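Local atomic coordinates of MGS-M4 (Unidentified, PDB entry 4Q3M), a protein that probably reduces carbonyl compounds, or oxidises the matching alcohols, as a TIM-barrel member of the aldo-keto reductase family, although its own substrate is unknown. Residues Tyr10-Ile15 against Tyr39-Thr44; Asp101-His106 against Gly128-Ile133. All coordinates share one frame; numbering follows the deposited sequence.

Interaction 1 (Tyr10-Ile15 against Tyr39-Thr44); sequences YEMPII and YRHIDT
H41 reaches out from strand 41-43 and puts its imidazole among P13, I15 and M12. Its ring N-H at ND1 lies near two backbone carbonyls, P13 O at 3.3 Å and I15 O at 3.5 Å. ND1 is within weak hydrogen-bonding reach of both, and neither bond is straight, with angles of 124° and 133°. I15 O sits at the ring edge, close to its plane; P13 O comes in obliquely. With CG anti to the backbone N (chi1 178°), H41 sets its ring beside P13 and M12. This is where the N-terminal beta-hairpin, strands 3-5 and 11-13, meets the second strand of the TIM barrel, next to 17-18, the first. The extended M12 side chain brings its terminal CE to 3.5 Å from H41 CE1, while P13 CB packs on H41 CB at 3.6 Å. F69 meets the imidazole edge-to-face. Further along, I15 CD1 approaches Y39 OH at 4.5 Å, but that hydroxyl is hydrogen-bonded to I237 O. R40 turns its guanidinium back to its neighbour's carbonyl, NH1 to Y39 O at 2.8 Å, the donor standing above the carbonyl plane.

Interaction 2 (Asp101-His106 against Gly128-Ile133); sequences DLYLIH and GKVKAI
Y103 and A132 are joined by a backbone hydrogen bond, Y103 N to A132 O, 3.1 Å long with an N-H...O angle of 154°. The same carbonyl takes a second, weaker kind of donor: L102 CA lies 3.3 Å from A132 O in a CA-H...O contact at 156°. Y103 then forms a parallel bridge with I133, their CA atoms 5.1 Å apart and both side chains on the same face of the sheet, the one turned to helix 111-126. These residues close a beta-alpha-beta unit of the barrel: strand 102-105 leads into helix 111-126, G128 ends that helix in a Schellman motif with positive phi, and residues 129-132 bring the chain back to start strand 133-136 alongside. In van der Waals contact, L102 CD1 lies against the A132 carbonyl, 3.3 Å from O, and meets A132 CB at 3.7 Å; chi1 of 179° brings the leucine CG to that side. K131 CB touches the D101 carbonyl, 3.5 Å from O. On the helix-facing side, V130 CG1 packs on Y103 CB at 3.7 Å and approaches the phenol ring obliquely; F88 of helix 81-94 meets that ring edge-to-face and F121 of helix 111-126 at a slant. The D101 carboxylate is held from outside the contact: OD2 accepts from V70 N and forms a salt bridge with R65.

Overall arrangement
The two contacts lie about 13 Å apart, centre to centre, and meet through Y10 and M12, just before and within the hairpin's second strand. Y10 OH sits 2.9 Å from D101 OD1, a probable hydrogen bond, and its ring carbon CZ packs 3.4 Å from K131 CB, tying one end of segment 10-15 to interaction 2. Two residues on, M12 CE, which serves H41 in interaction 1, also reaches L102 CD2 at 3.8 Å. The hairpin thus spans the second to the fourth strand at the barrel's N-terminal end. In aldo-keto reductases the active site opens at the other end, where strands 41-43 and 102-105 finish; D43, its salt-bridge partner K73 and H106 probably belong to it.

Interaction 1 (Tyr10-Ile15 against Tyr39-Thr44)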
loop_
_atom_site.group_PDB
_atom_site.type_symbol
_atom_site.label_atom_id
_atom_site.label_comp_id
_atom_site.label_asym_id
_atom_site.label_seq_id
_atom_site.Cartn_x
_atom_site.Cartn_y
_atom_site.Cartn_z
ATOM N N TYR A 10 -27.696 -8.822 -7.829
ATOM C CA TYR A 10 -27.364 -10.211 -7.534
ATOM C C TYR A 10 -26.911 -10.351 -6.085
ATOM O O TYR A 10 -26.010 -9.643 -5.635
ATOM C CB TYR A 10 -26.281 -10.724 -8.485
ATOM C CG TYR A 10 -26.168 -12.232 -8.518
ATOM C CD1 TYR A 10 -27.050 -12.996 -9.272
ATOM C CD2 TYR A 10 -25.181 -12.893 -7.797
ATOM C CE1 TYR A 10 -26.954 -14.374 -9.308
ATOM C CE2 TYR A 10 -25.077 -14.273 -7.827
ATOM C CZ TYR A 10 -25.966 -15.007 -8.583
ATOM O OH TYR A 10 -25.868 -16.379 -8.618
ATOM N N GLU A 11 -27.542 -11.267 -5.357
ATOM C CA GLU A 11 -27.262 -11.436 -3.937
ATOM C C GLU A 11 -25.958 -12.185 -3.690
ATOM O O GLU A 11 -25.564 -13.055 -4.468
ATOM C CB GLU A 11 -28.418 -12.163 -3.246
ATOM C CG GLU A 11 -29.690 -11.339 -3.150
ATOM C CD GLU A 11 -30.803 -12.065 -2.422
ATOM O OE1 GLU A 11 -30.623 -13.257 -2.098
ATOM O OE2 GLU A 11 -31.856 -11.441 -2.172
ATOM N N MET A 12 -25.297 -11.834 -2.593
ATOM C CA MET A 12 -24.028 -12.440 -2.218
ATOM C C MET A 12 -23.956 -12.597 -0.705
ATOM O O MET A 12 -23.989 -11.603 0.022
ATOM C CB MET A 12 -22.860 -11.591 -2.724
ATOM C CG MET A 12 -21.482 -12.142 -2.396
ATOM S SD MET A 12 -20.169 -11.009 -2.897
ATOM C CE MET A 12 -18.715 -11.992 -2.547
ATOM N N PRO A 13 -23.878 -13.849 -0.225
ATOM C CA PRO A 13 -23.753 -14.132 1.209
ATOM C C PRO A 13 -22.603 -13.350 1.834
ATOM O O PRO A 13 -21.459 -13.488 1.399
ATOM C CB PRO A 13 -23.484 -15.638 1.246
ATOM C CG PRO A 13 -24.147 -16.154 0.016
ATOM C CD PRO A 13 -23.954 -15.084 -1.024
ATOM N N ILE A 14 -22.913 -12.536 2.838
ATOM C CA ILE A 14 -21.940 -11.613 3.415
ATOM C C ILE A 14 -20.785 -12.349 4.093
ATOM O O ILE A 14 -19.725 -11.769 4.331
ATOM C CB ILE A 14 -22.612 -10.657 4.428
ATOM C CG1 ILE A 14 -21.791 -9.374 4.587
ATOM C CG2 ILE A 14 -22.837 -11.349 5.765
ATOM C CD1 ILE A 14 -22.443 -8.336 5.470
ATOM N N ILE A 15 -20.988 -13.628 4.392
ATOM C CA ILE A 15 -19.917 -14.456 4.927
ATOM C C ILE A 15 -19.681 -15.651 4.008
ATOM O O ILE A 15 -20.599 -16.121 3.335
ATOM C CB ILE A 15 -20.226 -14.944 6.362
ATOM C CG1 ILE A 15 -18.954 -15.467 7.037
ATOM C CG2 ILE A 15 -21.327 -15.999 6.359
ATOM C CD1 ILE A 15 -19.178 -15.998 8.429
ATOM N N TYR A 39 -22.646 -22.523 5.732
ATOM C CA TYR A 39 -22.033 -21.703 4.693
ATOM C C TYR A 39 -22.732 -21.896 3.352
ATOM O O TYR A 39 -23.060 -23.018 2.971
ATOM C CB TYR A 39 -20.545 -22.033 4.544
ATOM C CG TYR A 39 -19.657 -21.486 5.640
ATOM C CD1 TYR A 39 -19.622 -22.077 6.895
ATOM C CD2 TYR A 39 -18.836 -20.388 5.411
ATOM C CE1 TYR A 39 -18.803 -21.589 7.894
ATOM C CE2 TYR A 39 -18.014 -19.891 6.405
ATOM C CZ TYR A 39 -18.003 -20.495 7.645
ATOM O OH TYR A 39 -17.189 -20.005 8.641
ATOM N N ARG A 40 -22.960 -20.796 2.645
ATOM C CA ARG A 40 -23.515 -20.849 1.297
ATOM C C ARG A 40 -22.653 -20.021 0.352
ATOM O O ARG A 40 -23.104 -19.592 -0.710
ATOM C CB ARG A 40 -24.962 -20.353 1.283
ATOM C CG ARG A 40 -25.940 -21.278 1.992
ATOM C CD ARG A 40 -25.921 -22.671 1.381
ATOM N NE ARG A 40 -26.900 -23.561 2.001
ATOM C CZ ARG A 40 -26.652 -24.323 3.061
ATOM N NH1 ARG A 40 -25.453 -24.306 3.628
ATOM N NH2 ARG A 40 -27.603 -25.103 3.557
ATOM N N HIS A 41 -21.404 -19.808 0.751
ATOM C CA HIS A 41 -20.465 -19.006 -0.022
ATOM C C HIS A 41 -19.061 -19.597 0.071
ATOM O O HIS A 41 -18.510 -19.743 1.161
ATOM C CB HIS A 41 -20.477 -17.556 0.473
ATOM C CG HIS A 41 -19.502 -16.661 -0.229
ATOM N ND1 HIS A 41 -19.100 -15.451 0.293
ATOM C CD2 HIS A 41 -18.858 -16.793 -1.413
ATOM C CE1 HIS A 41 -18.245 -14.878 -0.535
ATOM N NE2 HIS A 41 -18.080 -15.672 -1.578
ATOM N N ILE A 42 -18.494 -19.946 -1.079
ATOM C CA ILE A 42 -17.150 -20.511 -1.134
ATOM C C ILE A 42 -16.244 -19.653 -2.012
ATOM O O ILE A 42 -16.608 -19.298 -3.134
ATOM C CB ILE A 42 -17.163 -21.955 -1.673
ATOM C CG1 ILE A 42 -18.171 -22.810 -0.900
ATOM C CG2 ILE A 42 -15.773 -22.566 -1.594
ATOM C CD1 ILE A 42 -17.793 -23.045 0.546
ATOM N N ASP A 43 -15.065 -19.320 -1.497
ATOM C CA ASP A 43 -14.130 -18.461 -2.216
ATOM C C ASP A 43 -12.846 -19.207 -2.576
ATOM O O ASP A 43 -12.101 -19.636 -1.695
ATOM C CB ASP A 43 -13.800 -17.222 -1.380
ATOM C CG ASP A 43 -12.880 -16.258 -2.104
ATOM O OD1 ASP A 43 -13.393 -15.351 -2.793
ATOM O OD2 ASP A 43 -11.646 -16.402 -1.979
ATOM N N THR A 44 -12.592 -19.353 -3.872
ATOM C CA THR A 44 -11.395 -20.044 -4.341
ATOM C C THR A 44 -10.686 -19.256 -5.441
ATOM O O THR A 44 -11.053 -18.118 -5.736
ATOM C CB THR A 44 -11.728 -21.459 -4.862
ATOM O OG1 THR A 44 -10.519 -22.131 -5.238
ATOM C CG2 THR A 44 -12.663 -21.388 -6.061
#

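Interaction 2 (Asp101-His106 against Gly128-Ile133)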
loop_
_atom_site.group_PDB
_atom_site.type_symbol
_atom_site.label_atom_id
_atom_site.label_comp_id
_atom_site.label_asym_id
_atom_site.label_seq_id
_atom_site.Cartn_x
_atom_site.Cartn_y
_atom_site.Cartn_z
ATOM N N ASP A 101 -20.631 -17.823 -9.926
ATOM C CA ASP A 101 -21.313 -16.704 -9.284
ATOM C C ASP A 101 -20.513 -15.408 -9.381
ATOM O O ASP A 101 -21.054 -14.362 -9.740
ATOM C CB ASP A 101 -21.603 -17.032 -7.819
ATOM C CG ASP A 101 -22.499 -18.247 -7.661
ATOM O OD1 ASP A 101 -23.737 -18.084 -7.707
ATOM O OD2 ASP A 101 -21.964 -19.363 -7.494
ATOM N N LEU A 102 -19.224 -15.480 -9.062
ATOM C CA LEU A 102 -18.368 -14.299 -9.087
ATOM C C LEU A 102 -16.984 -14.623 -9.640
ATOM O O LEU A 102 -16.370 -15.620 -9.261
ATOM C CB LEU A 102 -18.249 -13.700 -7.684
ATOM C CG LEU A 102 -17.376 -12.454 -7.509
ATOM C CD1 LEU A 102 -17.856 -11.322 -8.404
ATOM C CD2 LEU A 102 -17.358 -12.017 -6.053
ATOM N N TYR A 103 -16.500 -13.774 -10.541
ATOM C CA TYR A 103 -15.175 -13.947 -11.124
ATOM C C TYR A 103 -14.359 -12.670 -10.938
ATOM O O TYR A 103 -14.802 -11.584 -11.309
ATOM C CB TYR A 103 -15.282 -14.311 -12.606
ATOM C CG TYR A 103 -14.062 -15.008 -13.163
ATOM C CD1 TYR A 103 -13.435 -16.026 -12.456
ATOM C CD2 TYR A 103 -13.549 -14.666 -14.407
ATOM C CE1 TYR A 103 -12.322 -16.671 -12.964
ATOM C CE2 TYR A 103 -12.436 -15.307 -14.924
ATOM C CZ TYR A 103 -11.828 -16.309 -14.199
ATOM O OH TYR A 103 -10.722 -16.950 -14.709
ATOM N N LEU A 104 -13.170 -12.806 -10.360
ATOM C CA LEU A 104 -12.360 -11.645 -10.006
ATOM C C LEU A 104 -11.001 -11.631 -10.697
ATOM O O LEU A 104 -10.413 -12.680 -10.962
ATOM C CB LEU A 104 -12.146 -11.590 -8.490
ATOM C CG LEU A 104 -13.371 -11.594 -7.575
ATOM C CD1 LEU A 104 -12.937 -11.642 -6.117
ATOM C CD2 LEU A 104 -14.243 -10.379 -7.833
ATOM N N ILE A 105 -10.510 -10.429 -10.986
ATOM C CA ILE A 105 -9.118 -10.245 -11.375
ATOM C C ILE A 105 -8.286 -10.226 -10.099
ATOM O O ILE A 105 -8.488 -9.374 -9.235
ATOM C CB ILE A 105 -8.902 -8.944 -12.172
ATOM C CG1 ILE A 105 -9.844 -8.890 -13.378
ATOM C CG2 ILE A 105 -7.452 -8.825 -12.617
ATOM C CD1 ILE A 105 -9.705 -7.632 -14.211
ATOM N N HIS A 106 -7.359 -11.172 -9.979
ATOM C CA HIS A 106 -6.661 -11.409 -8.718
ATOM C C HIS A 106 -5.749 -10.252 -8.309
ATOM O O HIS A 106 -5.760 -9.826 -7.154
ATOM C CB HIS A 106 -5.850 -12.704 -8.806
ATOM C CG HIS A 106 -5.674 -13.397 -7.491
ATOM N ND1 HIS A 106 -5.559 -14.767 -7.383
ATOM C CD2 HIS A 106 -5.599 -12.913 -6.229
ATOM C CE1 HIS A 106 -5.419 -15.095 -6.111
ATOM N NE2 HIS A 106 -5.439 -13.989 -5.390
ATOM N N GLY A 128 -23.765 -15.146 -19.865
ATOM C CA GLY A 128 -24.420 -15.760 -18.724
ATOM C C GLY A 128 -23.593 -16.813 -18.011
ATOM O O GLY A 128 -24.132 -17.631 -17.266
ATOM N N LYS A 129 -22.282 -16.794 -18.231
ATOM C CA LYS A 129 -21.393 -17.760 -17.595
ATOM C C LYS A 129 -20.902 -17.262 -16.236
ATOM O O LYS A 129 -20.487 -18.055 -15.392
ATOM C CB LYS A 129 -20.208 -18.080 -18.507
ATOM C CG LYS A 129 -20.593 -18.870 -19.749
ATOM C CD LYS A 129 -19.377 -19.213 -20.594
ATOM C CE LYS A 129 -19.770 -20.032 -21.813
ATOM N NZ LYS A 129 -18.595 -20.355 -22.668
ATOM N N VAL A 130 -20.946 -15.950 -16.032
ATOM C CA VAL A 130 -20.690 -15.374 -14.716
ATOM C C VAL A 130 -21.840 -14.470 -14.291
ATOM O O VAL A 130 -22.327 -13.655 -15.075
ATOM C CB VAL A 130 -19.370 -14.577 -14.667
ATOM C CG1 VAL A 130 -18.199 -15.509 -14.456
ATOM C CG2 VAL A 130 -19.185 -13.762 -15.929
ATOM N N LYS A 131 -22.271 -14.623 -13.044
ATOM C CA LYS A 131 -23.404 -13.868 -12.527
ATOM C C LYS A 131 -22.967 -12.520 -11.965
ATOM O O LYS A 131 -23.786 -11.621 -11.777
ATOM C CB LYS A 131 -24.133 -14.677 -11.455
ATOM C CG LYS A 131 -24.764 -15.955 -11.980
ATOM C CD LYS A 131 -25.715 -15.657 -13.129
ATOM C CE LYS A 131 -26.286 -16.931 -13.727
ATOM N NZ LYS A 131 -27.212 -16.638 -14.856
ATOM N N ALA A 132 -21.671 -12.389 -11.701
ATOM C CA ALA A 132 -21.111 -11.143 -11.194
ATOM C C ALA A 132 -19.620 -11.059 -11.502
ATOM O O ALA A 132 -18.899 -12.052 -11.397
ATOM C CB ALA A 132 -21.354 -11.018 -9.698
ATOM N N ILE A 133 -19.161 -9.873 -11.886
ATOM C CA ILE A 133 -17.751 -9.664 -12.193
ATOM C C ILE A 133 -17.164 -8.544 -11.343
ATOM O O ILE A 133 -17.837 -7.558 -11.045
ATOM C CB ILE A 133 -17.537 -9.339 -13.685
ATOM C CG1 ILE A 133 -18.447 -8.189 -14.120
ATOM C CG2 ILE A 133 -17.797 -10.569 -14.541
ATOM C CD1 ILE A 133 -18.261 -7.774 -15.562
#